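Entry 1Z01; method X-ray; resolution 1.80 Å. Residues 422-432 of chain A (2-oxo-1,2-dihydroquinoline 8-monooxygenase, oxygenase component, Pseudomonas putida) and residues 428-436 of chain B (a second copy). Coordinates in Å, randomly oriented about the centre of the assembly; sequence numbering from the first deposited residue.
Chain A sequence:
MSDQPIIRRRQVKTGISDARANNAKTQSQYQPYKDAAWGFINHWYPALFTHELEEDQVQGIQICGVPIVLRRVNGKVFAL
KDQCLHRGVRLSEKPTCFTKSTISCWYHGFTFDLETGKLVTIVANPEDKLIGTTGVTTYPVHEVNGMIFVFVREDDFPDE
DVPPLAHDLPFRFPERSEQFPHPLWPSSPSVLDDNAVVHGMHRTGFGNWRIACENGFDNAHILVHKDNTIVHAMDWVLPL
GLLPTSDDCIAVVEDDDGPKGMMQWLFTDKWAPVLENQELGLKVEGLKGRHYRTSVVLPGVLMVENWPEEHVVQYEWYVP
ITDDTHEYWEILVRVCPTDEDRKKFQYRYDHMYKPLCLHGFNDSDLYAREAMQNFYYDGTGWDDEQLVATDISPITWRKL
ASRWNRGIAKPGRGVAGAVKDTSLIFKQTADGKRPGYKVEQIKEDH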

ATOM      1  N   THR A 422       6.705   0.094  -0.471  1.00  8.51           N
ATOM      2  CA  THR A 422       7.649  -0.700  -1.246  1.00  8.99           C
ATOM      3  C   THR A 422       6.992  -1.990  -1.722  1.00  8.74           C
ATOM      4  O   THR A 422       6.036  -2.470  -1.113  1.00  6.92           O
ATOM      5  CB  THR A 422       8.869  -1.090  -0.405  1.00  9.75           C
ATOM      6  OG1 THR A 422       8.469  -2.042   0.587  1.00  8.46           O
ATOM      7  CG2 THR A 422       9.452   0.122   0.286  1.00 10.44           C
ATOM      8  N   SER A 423       7.520  -2.559  -2.802  1.00  8.55           N
ATOM      9  CA  SER A 423       6.984  -3.804  -3.338  1.00  8.11           C
ATOM     10  C   SER A 423       7.124  -4.918  -2.306  1.00  9.37           C
ATOM     11  O   SER A 423       6.324  -5.853  -2.283  1.00  9.91           O
ATOM     12  CB  SER A 423       7.703  -4.189  -4.635  1.00  7.81           C
ATOM     13  OG  SER A 423       9.072  -4.467  -4.410  1.00  6.22           O
ATOM     14  N   LEU A 424       8.154  -4.833  -1.466  1.00 10.69           N
ATOM     15  CA  LEU A 424       8.342  -5.827  -0.407  1.00 10.43           C
ATOM     16  C   LEU A 424       7.160  -5.751   0.565  1.00  8.65           C
ATOM     17  O   LEU A 424       6.635  -6.773   1.004  1.00  9.74           O
ATOM     18  CB  LEU A 424       9.638  -5.555   0.360  1.00 12.46           C
ATOM     19  CG  LEU A 424      10.906  -6.239  -0.146  1.00 17.07           C
ATOM     20  CD1 LEU A 424      12.136  -5.652   0.551  1.00 20.23           C
ATOM     21  CD2 LEU A 424      10.805  -7.732   0.131  1.00 21.66           C
ATOM     22  N   ILE A 425       6.746  -4.540   0.924  1.00  8.40           N
ATOM     23  CA  ILE A 425       5.614  -4.381   1.838  1.00  8.34           C
ATOM     24  C   ILE A 425       4.311  -4.871   1.180  1.00  8.90           C
ATOM     25  O   ILE A 425       3.469  -5.488   1.842  1.00  6.77           O
ATOM     26  CB  ILE A 425       5.499  -2.916   2.310  1.00  7.95           C
ATOM     27  CG1 ILE A 425       6.603  -2.637   3.337  1.00  6.22           C
ATOM     28  CG2 ILE A 425       4.120  -2.650   2.923  1.00  7.77           C
ATOM     29  CD1 ILE A 425       6.787  -1.176   3.650  1.00  6.10           C
ATOM     30  N   PHE A 426       4.145  -4.633  -0.121  1.00  7.10           N
ATOM     31  CA  PHE A 426       2.942  -5.120  -0.787  1.00  8.51           C
ATOM     32  C   PHE A 426       2.953  -6.641  -0.874  1.00  9.11           C
ATOM     33  O   PHE A 426       1.901  -7.277  -0.778  1.00  9.74           O
ATOM     34  CB  PHE A 426       2.785  -4.505  -2.185  1.00  7.07           C
ATOM     35  CG  PHE A 426       2.190  -3.123  -2.160  1.00  8.68           C
ATOM     36  CD1 PHE A 426       2.986  -2.002  -2.334  1.00  7.64           C
ATOM     37  CD2 PHE A 426       0.832  -2.946  -1.886  1.00  7.85           C
ATOM     38  CE1 PHE A 426       2.449  -0.725  -2.228  1.00  7.47           C
ATOM     39  CE2 PHE A 426       0.285  -1.669  -1.778  1.00  7.70           C
ATOM     40  CZ  PHE A 426       1.100  -0.554  -1.948  1.00  6.27           C
ATOM     41  N   LYS A 427       4.139  -7.225  -1.042  1.00  9.48           N
ATOM     42  CA  LYS A 427       4.262  -8.679  -1.116  1.00 11.67           C
ATOM     43  C   LYS A 427       3.802  -9.290   0.202  1.00 11.52           C
ATOM     44  O   LYS A 427       2.987 -10.216   0.227  1.00 11.64           O
ATOM     45  CB  LYS A 427       5.717  -9.089  -1.369  1.00 10.84           C
ATOM     46  CG  LYS A 427       5.973 -10.583  -1.195  1.00 14.24           C
ATOM     47  CD  LYS A 427       7.455 -10.900  -1.095  1.00 18.03           C
ATOM     48  CE  LYS A 427       7.683 -12.391  -0.849  1.00 21.75           C
ATOM     49  NZ  LYS A 427       9.143 -12.771  -0.791  1.00 21.71           N
ATOM     50  N   GLN A 428       4.338  -8.758   1.298  1.00 11.66           N
ATOM     51  CA  GLN A 428       4.010  -9.237   2.624  1.00 13.30           C
ATOM     52  C   GLN A 428       2.535  -9.050   2.925  1.00 11.19           C
ATOM     53  O   GLN A 428       1.915  -9.922   3.521  1.00 10.02           O
ATOM     54  CB  GLN A 428       4.844  -8.501   3.671  1.00 16.85           C
ATOM     55  CG  GLN A 428       6.338  -8.739   3.537  1.00 25.00           C
ATOM     56  CD  GLN A 428       7.152  -7.922   4.535  1.00 28.56           C
ATOM     57  OE1 GLN A 428       8.381  -8.020   4.581  1.00 31.08           O
ATOM     58  NE2 GLN A 428       6.466  -7.111   5.337  1.00 30.34           N
ATOM     59  N   THR A 429       1.984  -7.912   2.511  1.00 10.27           N
ATOM     60  CA  THR A 429       0.567  -7.608   2.732  1.00  9.38           C
ATOM     61  C   THR A 429      -0.312  -8.586   1.930  1.00  9.01           C
ATOM     62  O   THR A 429      -1.321  -9.106   2.431  1.00  9.81           O
ATOM     63  CB  THR A 429       0.244  -6.152   2.306  1.00  8.23           C
ATOM     64  OG1 THR A 429       1.143  -5.255   2.968  1.00  8.72           O
ATOM     65  CG2 THR A 429      -1.172  -5.777   2.703  1.00  8.05           C
ATOM     66  N   ALA A 430       0.085  -8.841   0.687  1.00  8.65           N
ATOM     67  CA  ALA A 430      -0.645  -9.756  -0.178  1.00  9.70           C
ATOM     68  C   ALA A 430      -0.686 -11.119   0.487  1.00 10.02           C
ATOM     69  O   ALA A 430      -1.708 -11.803   0.452  1.00 11.71           O
ATOM     70  CB  ALA A 430       0.049  -9.855  -1.545  1.00  9.50           C
ATOM     71  N   ASP A 431       0.425 -11.514   1.100  1.00 11.45           N
ATOM     72  CA  ASP A 431       0.507 -12.812   1.778  1.00 11.85           C
ATOM     73  C   ASP A 431      -0.324 -12.839   3.062  1.00 12.79           C
ATOM     74  O   ASP A 431      -0.451 -13.884   3.700  1.00 15.08           O
ATOM     75  CB  ASP A 431       1.967 -13.165   2.104  1.00 11.02           C
ATOM     76  CG  ASP A 431       2.784 -13.498   0.866  1.00 13.88           C
ATOM     77  OD1 ASP A 431       4.009 -13.729   0.999  1.00 12.87           O
ATOM     78  OD2 ASP A 431       2.198 -13.531  -0.242  1.00 12.32           O
ATOM     79  N   GLY A 432      -0.888 -11.696   3.442  1.00 12.48           N
ATOM     80  CA  GLY A 432      -1.706 -11.643   4.640  1.00 12.29           C
ATOM     81  C   GLY A 432      -1.000 -11.143   5.887  1.00 12.44           C
ATOM     82  O   GLY A 432      -1.596 -11.130   6.965  1.00 12.43           O
TER
ATOM     83  N   GLN B 428      -6.071  -5.438  -5.439  1.00 10.79           N
ATOM     84  CA  GLN B 428      -5.378  -6.665  -5.816  1.00 12.21           C
ATOM     85  C   GLN B 428      -4.651  -7.263  -4.627  1.00 10.52           C
ATOM     86  O   GLN B 428      -4.674  -8.472  -4.432  1.00 10.08           O
ATOM     87  CB  GLN B 428      -4.366  -6.387  -6.923  1.00 15.86           C
ATOM     88  CG  GLN B 428      -4.990  -5.920  -8.222  1.00 24.71           C
ATOM     89  CD  GLN B 428      -3.954  -5.434  -9.224  1.00 27.88           C
ATOM     90  OE1 GLN B 428      -4.299  -4.978 -10.320  1.00 30.32           O
ATOM     91  NE2 GLN B 428      -2.676  -5.528  -8.853  1.00 30.35           N
ATOM     92  N   THR B 429      -4.000  -6.407  -3.843  1.00  9.70           N
ATOM     93  CA  THR B 429      -3.270  -6.849  -2.668  1.00  8.91           C
ATOM     94  C   THR B 429      -4.243  -7.452  -1.654  1.00  8.69           C
ATOM     95  O   THR B 429      -3.962  -8.504  -1.060  1.00  9.58           O
ATOM     96  CB  THR B 429      -2.505  -5.677  -2.022  1.00  8.95           C
ATOM     97  OG1 THR B 429      -1.684  -5.051  -3.016  1.00  8.65           O
ATOM     98  CG2 THR B 429      -1.607  -6.179  -0.887  1.00  5.54           C
ATOM     99  N   ALA B 430      -5.397  -6.808  -1.468  1.00  8.83           N
ATOM    100  CA  ALA B 430      -6.394  -7.303  -0.521  1.00  9.26           C
ATOM    101  C   ALA B 430      -6.826  -8.708  -0.918  1.00  9.92           C
ATOM    102  O   ALA B 430      -7.059  -9.564  -0.065  1.00  8.67           O
ATOM    103  CB  ALA B 430      -7.605  -6.370  -0.496  1.00  8.67           C
ATOM    104  N   ASP B 431      -6.936  -8.929  -2.229  1.00 10.18           N
ATOM    105  CA  ASP B 431      -7.330 -10.221  -2.789  1.00 10.70           C
ATOM    106  C   ASP B 431      -6.193 -11.249  -2.690  1.00 11.70           C
ATOM    107  O   ASP B 431      -6.364 -12.404  -3.058  1.00 12.25           O
ATOM    108  CB  ASP B 431      -7.760 -10.052  -4.255  1.00  9.70           C
ATOM    109  CG  ASP B 431      -9.066  -9.283  -4.397  1.00 13.20           C
ATOM    110  OD1 ASP B 431      -9.507  -9.050  -5.537  1.00 13.66           O
ATOM    111  OD2 ASP B 431      -9.656  -8.914  -3.365  1.00 11.76           O
ATOM    112  N   GLY B 432      -5.034 -10.820  -2.190  1.00 12.19           N
ATOM    113  CA  GLY B 432      -3.915 -11.732  -2.032  1.00 10.47           C
ATOM    114  C   GLY B 432      -2.925 -11.794  -3.174  1.00 11.15           C
ATOM    115  O   GLY B 432      -2.033 -12.639  -3.172  1.00 11.06           O
ATOM    116  N   LYS B 433      -3.053 -10.895  -4.142  1.00 10.89           N
ATOM    117  CA  LYS B 433      -2.138 -10.893  -5.278  1.00 12.68           C
ATOM    118  C   LYS B 433      -0.912 -10.019  -5.047  1.00 10.58           C
ATOM    119  O   LYS B 433      -1.022  -8.847  -4.695  1.00 12.78           O
ATOM    120  CB  LYS B 433      -2.885 -10.436  -6.527  1.00 14.71           C
ATOM    121  CG  LYS B 433      -4.080 -11.322  -6.839  1.00 16.66           C
ATOM    122  CD  LYS B 433      -4.936 -10.731  -7.940  1.00 19.13           C
ATOM    123  CE  LYS B 433      -6.185 -11.563  -8.177  1.00 19.80           C
ATOM    124  NZ  LYS B 433      -7.043 -10.965  -9.229  1.00 23.16           N
ATOM    125  N   ARG B 434       0.260 -10.608  -5.242  1.00  9.71           N
ATOM    126  CA  ARG B 434       1.522  -9.899  -5.064  1.00  9.71           C
ATOM    127  C   ARG B 434       1.861  -9.126  -6.324  1.00 10.04           C
ATOM    128  O   ARG B 434       1.243  -9.324  -7.378  1.00  7.67           O
ATOM    129  CB  ARG B 434       2.672 -10.881  -4.831  1.00 10.93           C
ATOM    130  CG  ARG B 434       2.584 -11.759  -3.615  1.00 11.63           C
ATOM    131  CD  ARG B 434       3.654 -12.821  -3.752  1.00 12.91           C
ATOM    132  NE  ARG B 434       3.962 -13.478  -2.494  1.00 15.12           N
ATOM    133  CZ  ARG B 434       4.975 -14.323  -2.335  1.00 19.24           C
ATOM    134  NH1 ARG B 434       5.196 -14.882  -1.152  1.00 20.06           N
ATOM    135  NH2 ARG B 434       5.765 -14.607  -3.361  1.00 17.12           N
ATOM    136  N   PRO B 435       2.846  -8.221  -6.227  1.00 10.07           N
ATOM    137  CA  PRO B 435       3.271  -7.436  -7.385  1.00 10.32           C
ATOM    138  C   PRO B 435       3.676  -8.494  -8.407  1.00 10.85           C
ATOM    139  O   PRO B 435       4.219  -9.532  -8.021  1.00  9.56           O
ATOM    140  CB  PRO B 435       4.464  -6.660  -6.843  1.00  9.02           C
ATOM    141  CG  PRO B 435       4.033  -6.382  -5.426  1.00  8.47           C
ATOM    142  CD  PRO B 435       3.461  -7.715  -4.985  1.00 10.96           C
ATOM    143  N   GLY B 436       3.415  -8.246  -9.689  1.00 10.42           N
ATOM    144  CA  GLY B 436       3.754  -9.245 -10.685  1.00 10.60           C
ATOM    145  C   GLY B 436       4.452  -8.804 -11.953  1.00 10.93           C
ATOM    146  O   GLY B 436       5.068  -7.735 -12.024  1.00  8.84           O
TER
HETATM  147  O   HOH W   1      -0.051 -14.094  -1.714  1.00 16.75           O

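Contact between a helix of chain A that begins at Ser A423 and the end of the equivalent helix in chain B with the loop that follows; 478 Å² is buried, both sides summed. Arg B434 and Asp A431 form a bidentate salt bridge, with Arg B434 NH1 donating to Asp A431 OD1 (2.7 Å) and Arg B434 NE to Asp A431 OD2 (2.9 Å). The carboxylate lies near the guanidinium plane, so both N-H groups point almost straight at their acceptors (156° and 161°). The extended side chain of Lys A427 brings its CE over one face of the same guanidinium, 3.5 Å from Arg B434 NH1; the like charges are near, Lys A427 NZ lying 4.5 Å from Arg B434 NH1, but the lysine amine has a hydrogen-bond partner elsewhere in the structure. One water also bridges the chains: water 1 donates to Asp A431 OD2 (2.7 Å) and to Gly B432 O (2.9 Å), tying the carboxylate to the chain B backbone as well. The backbones themselves meet at Gly B432, which, with positive phi, closes a Schellman motif, its N bonded to Thr B429 O (2.8 Å) and Lys B433 N to Gln B428 O (2.9 Å). Its CA makes a CA-H...O contact with Ala A430 O (3.3 Å), where the two backbones run close, the CA atoms of Ala A430 and Gly B432 being 4.2 Å apart. Packing completes the contact: Ala A430 CB rests 3.5 Å from Lys B433 O and 3.8 Å from Arg B434 CG; the loop lies close to the helix here. Pro B435 points toward chain A, its CG 3.9 Å from both Phe A426 CB and Ser A423 O. Thr B429 CG2 packs 3.6 Å from Thr A429 CG2 and 3.5 Å from Ala A430 N, while Thr B429 OG1 approaches the Phe A426 ring obliquely, 3.5 Å from CD2.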